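Local coordinates for ATP-dependent DNA helicase RecQ (Porphyromonas gingivalis, PDB 3IUO), which probably unwinds duplex DNA by ATP-driven 3'-5' translocation, and is represented here by its C-terminal domain, at residues R13-A16 with N17-K20; S19-K22 with V23-Q27; K102-S105 with E106-R110; L111-I114 with K115-E119. All coordinates share one frame; numbering follows the deposited sequence. Where two conformers were deposited one is given.

Contact 1. Residues R13-A16 with N17-K20; sequences RTLA and NKSK
N17 and T14 close on each other across the first turn of helix 15-30 by exchanging backbone and side-chain bonds. T14 N donates to N17 OD1 at 2.9 Å, almost dead straight (178° at the hydrogen), although it meets the amide oxygen from above the carbonyl plane. In return N17 N donates to T14 OG1 at 3.1 Å. This reciprocal pair is a capping box with T14 at the N-cap. Both side chains take part through the same first torsion: T14 OG1 (chi1 66°) and N17 CG (chi1 69°) each sit between their own backbone N and carbonyl carbon, which turns them back over the helix start. The N17 amide is held at its other end too, ND2 donating to V12 O, so its rotation is fixed from two sides.

K18 packs along the same turn. Its N donates to T14 O at 3.0 Å, and its aliphatic chain crosses that of R13 at about a right angle, K18 CG to R13 CG 3.9 Å. The bend of the K18 chain at chi3 brings CE within 3.9 Å of L15 CD2. A16 adds backbone chemistry: its O accepts K20 N, an ordinary helical bond. The whole turn lies at the surface, its centre about 20 Å from the centre of the chain, at the N-terminal end of helix 15-30, the first helix of an all-helical domain.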
loop_
_atom_site.group_PDB
_atom_site.type_symbol
_atom_site.label_atom_id
_atom_site.label_comp_id
_atom_site.label_asym_id
_atom_site.label_seq_id
_atom_site.Cartn_x
_atom_site.Cartn_y
_atom_site.Cartn_z
ATOM N N ARG B 13 -21.146 18.563 4.272
ATOM C CA ARG B 13 -19.778 18.422 3.767
ATOM C C ARG B 13 -19.723 18.846 2.307
ATOM O O ARG B 13 -20.604 18.491 1.525
ATOM C CB ARG B 13 -19.302 16.973 3.902
ATOM C CG ARG B 13 -18.304 16.717 5.023
ATOM C CD ARG B 13 -18.917 16.190 6.316
ATOM N NE ARG B 13 -17.927 15.374 7.027
ATOM C CZ ARG B 13 -17.828 15.251 8.350
ATOM N NH1 ARG B 13 -18.660 15.899 9.162
ATOM N NH2 ARG B 13 -16.879 14.480 8.866
ATOM N N THR B 14 -18.718 19.633 1.949
ATOM C CA THR B 14 -18.451 19.968 0.547
ATOM C C THR B 14 -16.952 19.816 0.295
ATOM O O THR B 14 -16.186 19.662 1.246
ATOM C CB THR B 14 -18.797 21.426 0.237
ATOM O OG1 THR B 14 -17.899 22.277 0.959
ATOM C CG2 THR B 14 -20.251 21.752 0.587
ATOM N N LEU B 15 -16.524 19.863 -0.970
ATOM C CA LEU B 15 -15.089 19.686 -1.263
ATOM C C LEU B 15 -14.255 20.854 -0.724
ATOM O O LEU B 15 -13.133 20.651 -0.227
ATOM C CB LEU B 15 -14.823 19.424 -2.756
ATOM C CG LEU B 15 -15.520 18.194 -3.402
ATOM C CD1 LEU B 15 -14.816 17.763 -4.677
ATOM C CD2 LEU B 15 -15.639 16.980 -2.464
ATOM N N ALA B 16 -14.828 22.053 -0.785
ATOM C CA ALA B 16 -14.192 23.251 -0.214
ATOM C C ALA B 16 -13.994 23.176 1.305
ATOM O O ALA B 16 -12.853 23.392 1.777
ATOM C CB ALA B 16 -14.965 24.521 -0.595
ATOM N N ASN B 17 -15.063 22.892 2.071
ATOM C CA ASN B 17 -14.928 22.798 3.543
ATOM C C ASN B 17 -14.156 21.568 4.047
ATOM O O ASN B 17 -13.614 21.574 5.160
ATOM C CB ASN B 17 -16.238 23.072 4.330
ATOM C CG ASN B 17 -17.315 21.988 4.160
ATOM O OD1 ASN B 17 -17.025 20.797 3.997
ATOM N ND2 ASN B 17 -18.583 22.412 4.253
ATOM N N LYS B 18 -14.087 20.525 3.221
ATOM C CA LYS B 18 -13.239 19.389 3.553
ATOM C C LYS B 18 -11.783 19.783 3.360
ATOM O O LYS B 18 -10.977 19.466 4.204
ATOM C CB LYS B 18 -13.596 18.139 2.746
ATOM C CG LYS B 18 -14.914 17.486 3.191
ATOM C CD LYS B 18 -15.086 16.077 2.630
ATOM C CE LYS B 18 -15.919 16.057 1.360
ATOM N NZ LYS B 18 -16.338 14.666 1.024
ATOM N N SER B 19 -11.468 20.492 2.275
ATOM C CA SER B 19 -10.085 20.939 2.026
ATOM C C SER B 19 -9.646 21.889 3.142
ATOM O O SER B 19 -8.502 21.839 3.616
ATOM C CB SER B 19 -9.970 21.622 0.655
ATOM O OG SER B 19 -10.201 20.697 -0.412
ATOM N N LYS B 20 -10.563 22.739 3.578
ATOM C CA LYS B 20 -10.285 23.663 4.689
ATOM C C LYS B 20 -10.011 22.933 5.996
ATOM O O LYS B 20 -9.145 23.350 6.776
ATOM C CB LYS B 20 -11.449 24.627 4.914
ATOM C CG LYS B 20 -11.493 25.789 3.970
ATOM C CD LYS B 20 -12.493 26.843 4.424
ATOM C CE LYS B 20 -12.866 27.755 3.273
ATOM N NZ LYS B 20 -11.732 27.902 2.305
#

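Contact 2. Residues S19-K22 with V23-Q27; sequences SKMK and VSIVQ
S19-K22 and V23-Q27 are successive turns of helix 15-30, joined by four backbone bonds of the i to i+4 kind: V23 N to S19 O, S24 N to K20 O, I25 N to M21 O and V26 N to K22 O, all 2.9 to 3.0 Å long, as in a regular alpha-helix. K20 O has a further donor, a water that donates to it at 2.9 Å; in the conformer described here the same water is also bonded to S24 OG, a link that holds for that conformer alone.

The one apolar side-chain meeting is between M21, present as selenomethionine, and I25. They lie side by side and point the same way, M21 CG 4.0 Å from I25 CD1. Because chi1 of I25 (-71°) sets CG1 beside its own backbone N, that branch folds back over the preceding turn and comes 3.3 Å from M21 O. Both segments fall in the region assigned to the RecQ-1-like helix-turn-helix family. I25 is the buried residue of this stretch; it and M21 both touch H42, and M21 also reaches E52 of helix 46-58. V23 and V26 follow a shared pattern, V23 CG2 lying 3.4 Å from S19 O and V26 CG2 3.3 Å from K22 O. Outside this stretch, V26 packs on I56 of helix 46-58 and on T61, and K22 touches E52 and T55 of the same helix.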
loop_
_atom_site.group_PDB
_atom_site.type_symbol
_atom_site.label_atom_id
_atom_site.label_comp_id
_atom_site.label_asym_id
_atom_site.label_seq_id
_atom_site.Cartn_x
_atom_site.Cartn_y
_atom_site.Cartn_z
ATOM N N SER B 19 -11.468 20.492 2.275
ATOM C CA SER B 19 -10.085 20.939 2.026
ATOM C C SER B 19 -9.646 21.889 3.142
ATOM O O SER B 19 -8.502 21.839 3.616
ATOM C CB SER B 19 -9.970 21.622 0.655
ATOM O OG SER B 19 -10.201 20.697 -0.412
ATOM N N LYS B 20 -10.563 22.739 3.578
ATOM C CA LYS B 20 -10.285 23.663 4.689
ATOM C C LYS B 20 -10.011 22.933 5.996
ATOM O O LYS B 20 -9.145 23.350 6.776
ATOM C CB LYS B 20 -11.449 24.627 4.914
ATOM C CG LYS B 20 -11.493 25.789 3.970
ATOM C CD LYS B 20 -12.493 26.843 4.424
ATOM C CE LYS B 20 -12.866 27.755 3.273
ATOM N NZ LYS B 20 -11.732 27.902 2.305
HETATM N N MSE B 21 -10.761 21.857 6.232
HETATM C CA MSE B 21 -10.628 21.080 7.455
HETATM C C MSE B 21 -9.262 20.430 7.478
HETATM O O MSE B 21 -8.620 20.373 8.520
HETATM C CB MSE B 21 -11.718 20.010 7.566
HETATM C CG MSE B 21 -11.637 19.186 8.864
HETATM SE SE MSE B 21 -12.836 17.631 8.870
HETATM C CE MSE B 21 -12.345 16.935 7.108
ATOM N N LYS B 22 -8.819 19.947 6.320
ATOM C CA LYS B 22 -7.512 19.328 6.227
ATOM C C LYS B 22 -6.389 20.330 6.437
ATOM O O LYS B 22 -5.395 20.024 7.084
ATOM C CB LYS B 22 -7.354 18.560 4.912
ATOM C CG LYS B 22 -8.187 17.255 4.853
ATOM C CD LYS B 22 -8.050 16.495 3.527
ATOM C CE LYS B 22 -8.856 17.140 2.410
ATOM N NZ LYS B 22 -8.688 16.351 1.161
ATOM N N VAL B 23 -6.580 21.550 5.930
ATOM C CA VAL B 23 -5.589 22.592 6.140
ATOM C C VAL B 23 -5.478 22.847 7.647
ATOM O O VAL B 23 -4.358 22.984 8.165
ATOM C CB VAL B 23 -5.932 23.875 5.355
ATOM C CG1 VAL B 23 -5.122 25.073 5.895
ATOM C CG2 VAL B 23 -5.673 23.678 3.854
ATOM N N SER B 24 -6.632 22.914 8.330
ATOM C CA SER B 24 -6.677 23.124 9.780
ATOM C C SER B 24 -5.978 21.997 10.527
ATOM O O SER B 24 -5.199 22.239 11.440
ATOM C CB SER B 24 -8.124 23.247 10.268
ATOM O OG SER B 24 -8.695 24.476 9.867
ATOM N N ILE B 25 -6.237 20.755 10.115
ATOM C CA ILE B 25 -5.612 19.586 10.769
ATOM C C ILE B 25 -4.079 19.635 10.671
ATOM O O ILE B 25 -3.367 19.353 11.645
ATOM C CB ILE B 25 -6.174 18.264 10.209
ATOM C CG1 ILE B 25 -7.620 18.091 10.707
ATOM C CG2 ILE B 25 -5.364 17.063 10.690
ATOM C CD1 ILE B 25 -8.425 17.033 9.937
ATOM N N VAL B 26 -3.584 19.984 9.491
ATOM C CA VAL B 26 -2.140 20.105 9.274
ATOM C C VAL B 26 -1.565 21.176 10.198
ATOM O O VAL B 26 -0.521 20.984 10.806
ATOM C CB VAL B 26 -1.847 20.403 7.794
ATOM C CG1 VAL B 26 -0.366 20.750 7.599
ATOM C CG2 VAL B 26 -2.233 19.208 6.944
ATOM N N GLN B 27 -2.278 22.296 10.320
ATOM C CA GLN B 27 -1.810 23.375 11.188
ATOM C C GLN B 27 -1.803 22.924 12.644
ATOM O O GLN B 27 -0.853 23.222 13.381
ATOM C CB GLN B 27 -2.674 24.621 10.998
ATOM C CG GLN B 27 -2.484 25.271 9.631
ATOM C CD GLN B 27 -3.434 26.440 9.375
ATOM O OE1 GLN B 27 -4.501 26.549 9.993
ATOM N NE2 GLN B 27 -3.056 27.305 8.441
HETATM O O HOH W 1 -8.284 26.080 7.126
#

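Contact 3. Residues K102-S105 with E106-R110; sequences KDYS and EEEIR
Hydrogen bonds between S105 and E108 dominate this contact. S105 N donates to E108 OE1 at 3.0 Å, and OE1 receives it on its anti lone pair, the one turned away from the other oxygen. E108 N answers to S105 OG at 3.1 Å, a nearly straight bond (162°). The hydroxyl can do this because chi1 of 71° holds it between its own backbone N and carbonyl carbon; a weak bond from S105 OG to E108 OE1, 3.4 Å, adds to the pair. A water bridges D103 O and E108 OE1, donating to both. The second oxygen, OE2, is taken by H77 ND1, so both ends of the carboxylate are anchored. I109 N donates to S105 O, the first helical bond.

Between the two segments the apolar contact is Y104 CB against I109 CG1, 3.9 Å; beyond them I109 packs against helix 93-100 and F85. The Y104 ring has E108 OE1 at its edge, the ring and carboxylate planes standing 68° apart, and makes an edge-to-face contact with H77. Together S105 and E108 form a capping box, with S105 as N-cap of helix 106-121, the last helix of the chain.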
loop_
_atom_site.group_PDB
_atom_site.type_symbol
_atom_site.label_atom_id
_atom_site.label_comp_id
_atom_site.label_asym_id
_atom_site.label_seq_id
_atom_site.Cartn_x
_atom_site.Cartn_y
_atom_site.Cartn_z
ATOM N N LYS B 102 -2.473 -9.744 15.559
ATOM C CA LYS B 102 -2.624 -10.537 16.768
ATOM C C LYS B 102 -1.885 -9.909 17.958
ATOM O O LYS B 102 -2.097 -10.313 19.112
ATOM C CB LYS B 102 -2.160 -11.981 16.523
ATOM C CG LYS B 102 -2.915 -12.722 15.407
ATOM C CD LYS B 102 -4.273 -13.253 15.855
ATOM C CE LYS B 102 -4.880 -14.161 14.789
ATOM N NZ LYS B 102 -6.007 -14.996 15.301
ATOM N N ASP B 103 -1.040 -8.916 17.679
ATOM C CA ASP B 103 -0.219 -8.258 18.708
ATOM C C ASP B 103 -0.538 -6.767 18.859
ATOM O O ASP B 103 -0.445 -6.205 19.963
ATOM C CB ASP B 103 1.272 -8.434 18.391
ATOM C CG ASP B 103 1.708 -9.891 18.417
ATOM O OD1 ASP B 103 1.581 -10.544 19.470
ATOM O OD2 ASP B 103 2.181 -10.382 17.375
ATOM N N TYR B 104 -0.941 -6.142 17.752
ATOM C CA TYR B 104 -1.163 -4.695 17.713
ATOM C C TYR B 104 -2.530 -4.350 17.162
ATOM O O TYR B 104 -3.052 -5.033 16.282
ATOM C CB TYR B 104 -0.065 -4.028 16.889
ATOM C CG TYR B 104 1.296 -4.471 17.335
ATOM C CD1 TYR B 104 1.777 -4.132 18.602
ATOM C CD2 TYR B 104 2.082 -5.278 16.530
ATOM C CE1 TYR B 104 3.040 -4.567 19.033
ATOM C CE2 TYR B 104 3.337 -5.714 16.951
ATOM C CZ TYR B 104 3.805 -5.358 18.198
ATOM O OH TYR B 104 5.042 -5.795 18.621
ATOM N N SER B 105 -3.118 -3.296 17.707
ATOM C CA SER B 105 -4.425 -2.846 17.263
ATOM C C SER B 105 -4.344 -2.160 15.902
ATOM O O SER B 105 -3.281 -1.685 15.473
ATOM C CB SER B 105 -5.044 -1.895 18.287
ATOM O OG SER B 105 -4.377 -0.632 18.304
ATOM N N GLU B 106 -5.491 -2.086 15.243
ATOM C CA GLU B 106 -5.593 -1.351 13.984
ATOM C C GLU B 106 -5.159 0.107 14.172
ATOM O O GLU B 106 -4.428 0.646 13.338
ATOM C CB GLU B 106 -7.019 -1.402 13.460
ATOM C CG GLU B 106 -7.162 -0.828 12.044
ATOM C CD GLU B 106 -8.556 -1.036 11.461
ATOM O OE1 GLU B 106 -9.004 -0.189 10.659
ATOM O OE2 GLU B 106 -9.202 -2.047 11.802
ATOM N N GLU B 107 -5.587 0.741 15.260
ATOM C CA GLU B 107 -5.172 2.124 15.515
ATOM C C GLU B 107 -3.666 2.305 15.705
ATOM O O GLU B 107 -3.082 3.283 15.187
ATOM C CB GLU B 107 -5.956 2.742 16.663
ATOM C CG GLU B 107 -7.386 3.003 16.258
ATOM C CD GLU B 107 -8.230 3.561 17.367
ATOM O OE1 GLU B 107 -7.663 3.993 18.391
ATOM O OE2 GLU B 107 -9.471 3.587 17.193
ATOM N N GLU B 108 -3.034 1.388 16.430
ATOM C CA GLU B 108 -1.577 1.484 16.596
ATOM C C GLU B 108 -0.876 1.380 15.252
ATOM O O GLU B 108 0.027 2.167 14.958
ATOM C CB GLU B 108 -1.065 0.378 17.497
ATOM C CG GLU B 108 -1.315 0.601 18.957
ATOM C CD GLU B 108 -0.870 -0.602 19.775
ATOM O OE1 GLU B 108 -1.427 -1.719 19.580
ATOM O OE2 GLU B 108 0.041 -0.436 20.610
ATOM N N ILE B 109 -1.327 0.423 14.441
ATOM C CA ILE B 109 -0.721 0.133 13.151
ATOM C C ILE B 109 -0.953 1.301 12.203
ATOM O O ILE B 109 -0.009 1.721 11.508
ATOM C CB ILE B 109 -1.250 -1.186 12.548
ATOM C CG1 ILE B 109 -0.765 -2.376 13.384
ATOM C CG2 ILE B 109 -0.770 -1.320 11.101
ATOM C CD1 ILE B 109 -1.472 -3.679 13.043
ATOM N N ARG B 110 -2.180 1.837 12.185
ATOM C CA ARG B 110 -2.459 3.015 11.364
ATOM C C ARG B 110 -1.587 4.227 11.722
ATOM O O ARG B 110 -1.092 4.920 10.824
ATOM C CB ARG B 110 -3.936 3.407 11.402
ATOM C CG ARG B 110 -4.785 2.384 10.702
ATOM C CD ARG B 110 -6.257 2.693 10.884
ATOM N NE ARG B 110 -6.687 3.793 10.017
ATOM C CZ ARG B 110 -7.899 4.328 10.036
ATOM N NH1 ARG B 110 -8.804 3.919 10.920
ATOM N NH2 ARG B 110 -8.223 5.282 9.181
HETATM O O HOH W 2 -1.519 -3.892 21.315
#

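Contact 4. Residues L111-I114 with K115-E119; sequences LVRI and KFLSE
R113 and L117 meet one turn apart on the buried middle of helix 106-121. L117 CD1 stands over the centre of the R113 guanidinium, 3.7 Å above its plane, a methyl resting on one flat face. R113 runs extended from CG to NE, with CG anti to the backbone N (chi1 179°), and the guanidinium is turned by chi4 of -90°, which presents that face to the leucine.

The nitrogens of the group have polar partners: NH2 makes a salt bridge to D91 OD1, NH1 is hydrogen-bonded to Y58 OH, and NE is hydrogen-bonded as well, so every nitrogen of this buried cation is satisfied. K115 NZ makes a salt bridge of 2.9 Å to E119 OE2, approaching that oxygen from its syn side, 27° out of the carboxylate plane, and a second one to D66 OD1, while S118 OG is bonded to I63 O.

Backbone groups are met in the usual helical way: K115 N to L111 O at 3.2 Å, F116 N to V112 O at 2.9 Å, L117 N to R113 O at 2.8 Å, and S118 N to I114 O at 3.0 Å. In the second subunit, T90 touches R113 and T89 touches L117. The chemistry implies that a helix running through the middle of the domain can bury charge where it is paired: R113 is buried with its charge probably offset by D91 and the leucine methyl over its guanidinium face, while the partly exposed K115 is paired with E119 and D66.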
loop_
_atom_site.group_PDB
_atom_site.type_symbol
_atom_site.label_atom_id
_atom_site.label_comp_id
_atom_site.label_asym_id
_atom_site.label_seq_id
_atom_site.Cartn_x
_atom_site.Cartn_y
_atom_site.Cartn_z
ATOM N N LEU B 111 -1.404 4.504 13.022
ATOM C CA LEU B 111 -0.558 5.611 13.461
ATOM C C LEU B 111 0.880 5.458 12.980
ATOM O O LEU B 111 1.488 6.421 12.493
ATOM C CB LEU B 111 -0.590 5.739 14.992
ATOM C CG LEU B 111 -1.869 6.406 15.522
ATOM C CD1 LEU B 111 -1.959 6.273 17.066
ATOM C CD2 LEU B 111 -1.964 7.911 15.153
ATOM N N VAL B 112 1.451 4.274 13.158
ATOM C CA VAL B 112 2.848 4.102 12.806
ATOM C C VAL B 112 2.984 4.144 11.291
ATOM O O VAL B 112 3.999 4.642 10.806
ATOM C CB VAL B 112 3.456 2.816 13.392
ATOM C CG1 VAL B 112 4.934 2.661 13.004
ATOM C CG2 VAL B 112 3.336 2.876 14.897
ATOM N N ARG B 113 1.980 3.628 10.578
ATOM C CA ARG B 113 1.992 3.638 9.111
ATOM C C ARG B 113 1.987 5.101 8.603
ATOM O O ARG B 113 2.694 5.415 7.652
ATOM C CB ARG B 113 0.780 2.862 8.605
ATOM C CG ARG B 113 0.650 2.806 7.080
ATOM C CD ARG B 113 -0.484 1.914 6.649
ATOM N NE ARG B 113 -0.651 1.949 5.183
ATOM C CZ ARG B 113 -1.435 2.810 4.557
ATOM N NH1 ARG B 113 -2.112 3.722 5.255
ATOM N NH2 ARG B 113 -1.510 2.782 3.236
ATOM N N ILE B 114 1.209 5.971 9.238
ATOM C CA ILE B 114 1.248 7.430 8.902
ATOM C C ILE B 114 2.649 7.978 9.055
ATOM O O ILE B 114 3.175 8.649 8.154
ATOM C CB ILE B 114 0.226 8.229 9.743
ATOM C CG1 ILE B 114 -1.197 7.900 9.250
ATOM C CG2 ILE B 114 0.514 9.736 9.742
ATOM C CD1 ILE B 114 -2.257 8.152 10.311
ATOM N N LYS B 115 3.274 7.691 10.201
ATOM C CA LYS B 115 4.635 8.153 10.481
ATOM C C LYS B 115 5.597 7.652 9.378
ATOM O O LYS B 115 6.391 8.416 8.806
ATOM C CB LYS B 115 5.049 7.610 11.842
ATOM C CG LYS B 115 6.528 7.828 12.154
ATOM C CD LYS B 115 6.831 7.269 13.518
ATOM C CE LYS B 115 8.330 7.068 13.731
ATOM N NZ LYS B 115 9.064 8.381 13.786
ATOM N N PHE B 116 5.518 6.369 9.092
ATOM C CA PHE B 116 6.413 5.775 8.128
ATOM C C PHE B 116 6.224 6.345 6.717
ATOM O O PHE B 116 7.212 6.679 6.044
ATOM C CB PHE B 116 6.208 4.251 8.110
ATOM C CG PHE B 116 6.995 3.540 7.050
ATOM C CD1 PHE B 116 8.332 3.212 7.244
ATOM C CD2 PHE B 116 6.376 3.206 5.869
ATOM C CE1 PHE B 116 9.052 2.541 6.264
ATOM C CE2 PHE B 116 7.091 2.538 4.869
ATOM C CZ PHE B 116 8.425 2.221 5.076
ATOM N N LEU B 117 4.971 6.379 6.238
ATOM C CA LEU B 117 4.732 6.897 4.866
ATOM C C LEU B 117 5.169 8.331 4.710
ATOM O O LEU B 117 5.770 8.693 3.666
ATOM C CB LEU B 117 3.260 6.783 4.493
ATOM C CG LEU B 117 2.741 5.358 4.344
ATOM C CD1 LEU B 117 1.231 5.403 4.096
ATOM C CD2 LEU B 117 3.476 4.538 3.251
ATOM N N SER B 118 4.865 9.138 5.718
ATOM C CA SER B 118 5.274 10.560 5.665
ATOM C C SER B 118 6.802 10.672 5.601
ATOM O O SER B 118 7.371 11.383 4.754
ATOM C CB SER B 118 4.754 11.319 6.876
ATOM O OG SER B 118 5.144 12.667 6.791
ATOM N N GLU B 119 7.479 9.940 6.458
ATOM C CA GLU B 119 8.948 10.060 6.484
ATOM C C GLU B 119 9.611 9.620 5.181
ATOM O O GLU B 119 10.545 10.270 4.669
ATOM C CB GLU B 119 9.492 9.235 7.632
ATOM C CG GLU B 119 9.325 9.951 8.933
ATOM C CD GLU B 119 9.993 9.271 10.124
ATOM O OE1 GLU B 119 10.919 8.432 9.920
ATOM O OE2 GLU B 119 9.601 9.641 11.273
#

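Contacts 1 and 2 share S19 and K20 and follow each other along helix 15-30, whereas contacts 3 and 4 adjoin on helix 106-121; the two pairs do not touch. Contacts 1 to 3 are surface contacts, and contact 4, its centre about 6 Å from the chain centre, is the buried one. Contacts 1 and 3, whose centres are about 29 Å apart, both open a helix with a capping box, but the acceptor for the N-cap amide is an amide oxygen in one and a carboxylate in the other. Contacts 2 and 4 lie within their helices: the former adds a water and one apolar pair, the latter paired charges and a subunit neighbour.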